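PDB 1RTR: geranyltranstransferase from Staphylococcus aureus, which catalyses the condensation of isopentenyl diphosphate with geranyl diphosphate to give farnesyl diphosphate, a precursor in isoprenoid biosynthesis. Local coordinates for residues I74-L79 with D113-K118. Sequence-based numbering, arbitrary orientation.
Sequences IHTYSL and DALLTK
Tyr77 lies against Leu115 and Leu116, with Thr76 and Ile74 completing the contact, where two helical segments run nearly antiparallel (162°) and their axes approach to 8.3 Å. Apolar packing carries the contact. Entering 113-118, Asp113 has its CB turned from the partner segment, while its carboxylate is engaged at the subunit boundary: OD2 hydrogen-bonds NE2 of His81 in its own chain, OD1 hydrogen-bonds ND1 of His81 of the second subunit, and Asp113 OD2 of that subunit also lies close, a like-charge approach that could raise the carboxylate pKa.

Leu115 directs its CB toward the other helix, where it meets Tyr77 CB at 3.9 Å. Farther out, Leu115 CD1 reaches the methyl CG2 of Thr76 at 4.0 Å; the Thr76 hydroxyl is hydrogen-bonded to Glu72 O.

Leu116 contributes most from this segment. Its branch carbon CG sits over one face of the Tyr77 ring, 3.8 Å from the centroid and 25° off the normal, a CH-pi contact displaced toward CE2. CD1 continues along the ring to Tyr77 CZ and OH, both at 3.7 Å, while CD2 departs the other way to touch Ile74 CD1 at 3.6 Å. Tyr77 presents this face with chi1 at 122°, off the staggered positions, and the CA of Ile74 lies at its edge.

Thr117 has its CB turned away; its OG1 hydrogen-bonds Asp113 O one turn back, on the opposite face of that carbonyl from its own N.

The contact joins helices 65-83 and 105-124 of the predominantly helical prenyl synthase fold. Helix 30-38 covers Thr76 and Leu115, helix 150-159 packs on Ile74 and Tyr77, and Leu116 meets Leu116 of the second subunit, making this pair part of the dimer interface.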
loop_
_atom_site.group_PDB
_atom_site.type_symbol
_atom_site.label_atom_id
_atom_site.label_comp_id
_atom_site.label_asym_id
_atom_site.label_seq_id
_atom_site.Cartn_x
_atom_site.Cartn_y
_atom_site.Cartn_z
ATOM N N ILE A 74 8.862 -1.403 -0.769
ATOM C CA ILE A 74 7.985 -2.474 -0.310
ATOM C C ILE A 74 8.722 -3.432 0.613
ATOM O O ILE A 74 8.184 -3.866 1.632
ATOM C CB ILE A 74 7.383 -3.238 -1.501
ATOM C CG1 ILE A 74 6.534 -2.292 -2.346
ATOM C CG2 ILE A 74 6.601 -4.472 -1.032
ATOM C CD1 ILE A 74 5.085 -2.258 -1.996
ATOM N N HIS A 75 9.952 -3.767 0.246
ATOM C CA HIS A 75 10.775 -4.633 1.082
ATOM C C HIS A 75 11.105 -3.945 2.416
ATOM O O HIS A 75 11.027 -4.575 3.483
ATOM C CB HIS A 75 12.029 -5.092 0.324
ATOM C CG HIS A 75 13.074 -5.711 1.196
ATOM N ND1 HIS A 75 12.937 -6.969 1.748
ATOM C CD2 HIS A 75 14.274 -5.243 1.617
ATOM C CE1 HIS A 75 14.004 -7.248 2.476
ATOM N NE2 HIS A 75 14.833 -6.221 2.409
ATOM N N THR A 76 11.448 -2.654 2.357
ATOM C CA THR A 76 11.746 -1.866 3.558
ATOM C C THR A 76 10.544 -1.808 4.508
ATOM O O THR A 76 10.681 -2.049 5.720
ATOM C CB THR A 76 12.180 -0.446 3.168
ATOM O OG1 THR A 76 13.365 -0.509 2.358
ATOM C CG2 THR A 76 12.619 0.337 4.384
ATOM N N TYR A 77 9.371 -1.493 3.960
ATOM C CA TYR A 77 8.155 -1.417 4.771
ATOM C C TYR A 77 7.840 -2.749 5.464
ATOM O O TYR A 77 7.422 -2.755 6.618
ATOM C CB TYR A 77 6.946 -0.916 3.947
ATOM C CG TYR A 77 5.763 -1.866 3.908
ATOM C CD1 TYR A 77 4.930 -2.040 5.023
ATOM C CD2 TYR A 77 5.482 -2.595 2.764
ATOM C CE1 TYR A 77 3.846 -2.927 4.988
ATOM C CE2 TYR A 77 4.398 -3.493 2.714
ATOM C CZ TYR A 77 3.585 -3.641 3.824
ATOM O OH TYR A 77 2.525 -4.507 3.768
ATOM N N SER A 78 8.029 -3.867 4.773
ATOM C CA SER A 78 7.729 -5.162 5.390
ATOM C C SER A 78 8.641 -5.432 6.605
ATOM O O SER A 78 8.197 -5.972 7.622
ATOM C CB SER A 78 7.789 -6.297 4.362
ATOM O OG SER A 78 9.111 -6.522 3.893
ATOM N N LEU A 79 9.898 -5.011 6.492
ATOM C CA LEU A 79 10.866 -5.122 7.569
ATOM C C LEU A 79 10.467 -4.298 8.787
ATOM O O LEU A 79 10.531 -4.796 9.914
ATOM C CB LEU A 79 12.263 -4.710 7.080
ATOM C CG LEU A 79 13.263 -5.800 6.648
ATOM C CD1 LEU A 79 12.598 -7.136 6.202
ATOM C CD2 LEU A 79 14.227 -5.265 5.580
ATOM N N ASP A 113 3.486 2.199 6.576
ATOM C CA ASP A 113 2.310 2.517 5.758
ATOM C C ASP A 113 2.602 3.526 4.648
ATOM O O ASP A 113 2.135 3.361 3.507
ATOM C CB ASP A 113 1.184 3.025 6.640
ATOM C CG ASP A 113 0.652 1.951 7.559
ATOM O OD1 ASP A 113 -0.166 2.268 8.456
ATOM O OD2 ASP A 113 1.019 0.760 7.467
ATOM N N ALA A 114 3.394 4.547 4.986
ATOM C CA ALA A 114 3.759 5.571 4.041
ATOM C C ALA A 114 4.623 4.996 2.916
ATOM O O ALA A 114 4.448 5.337 1.734
ATOM C CB ALA A 114 4.469 6.738 4.757
ATOM N N LEU A 115 5.544 4.108 3.268
ATOM C CA LEU A 115 6.457 3.553 2.262
ATOM C C LEU A 115 5.697 2.659 1.287
ATOM O O LEU A 115 5.916 2.740 0.064
ATOM C CB LEU A 115 7.626 2.806 2.911
ATOM C CG LEU A 115 8.775 3.663 3.459
ATOM C CD1 LEU A 115 9.523 2.893 4.520
ATOM C CD2 LEU A 115 9.727 4.092 2.355
ATOM N N LEU A 116 4.789 1.839 1.823
ATOM C CA LEU A 116 3.884 1.070 0.997
ATOM C C LEU A 116 3.171 1.990 0.024
ATOM O O LEU A 116 3.199 1.765 -1.188
ATOM C CB LEU A 116 2.849 0.333 1.866
ATOM C CG LEU A 116 2.360 -1.046 1.415
ATOM C CD1 LEU A 116 1.077 -1.511 2.131
ATOM C CD2 LEU A 116 2.207 -1.157 -0.091
ATOM N N THR A 117 2.540 3.038 0.547
ATOM C CA THR A 117 1.868 4.001 -0.304
ATOM C C THR A 117 2.818 4.635 -1.335
ATOM O O THR A 117 2.474 4.722 -2.527
ATOM C CB THR A 117 1.195 5.082 0.556
ATOM O OG1 THR A 117 0.604 4.475 1.704
ATOM C CG2 THR A 117 -0.005 5.689 -0.161
ATOM N N LYS A 118 4.005 5.073 -0.898
ATOM C CA LYS A 118 4.923 5.766 -1.812
ATOM C C LYS A 118 5.332 4.898 -3.018
ATOM O O LYS A 118 5.478 5.401 -4.138
ATOM C CB LYS A 118 6.166 6.292 -1.068
ATOM C CG LYS A 118 7.114 7.119 -1.926
ATOM C CD LYS A 118 6.515 8.462 -2.328
ATOM C CE LYS A 118 7.600 9.437 -2.782
ATOM N NZ LYS A 118 7.226 10.178 -4.037
#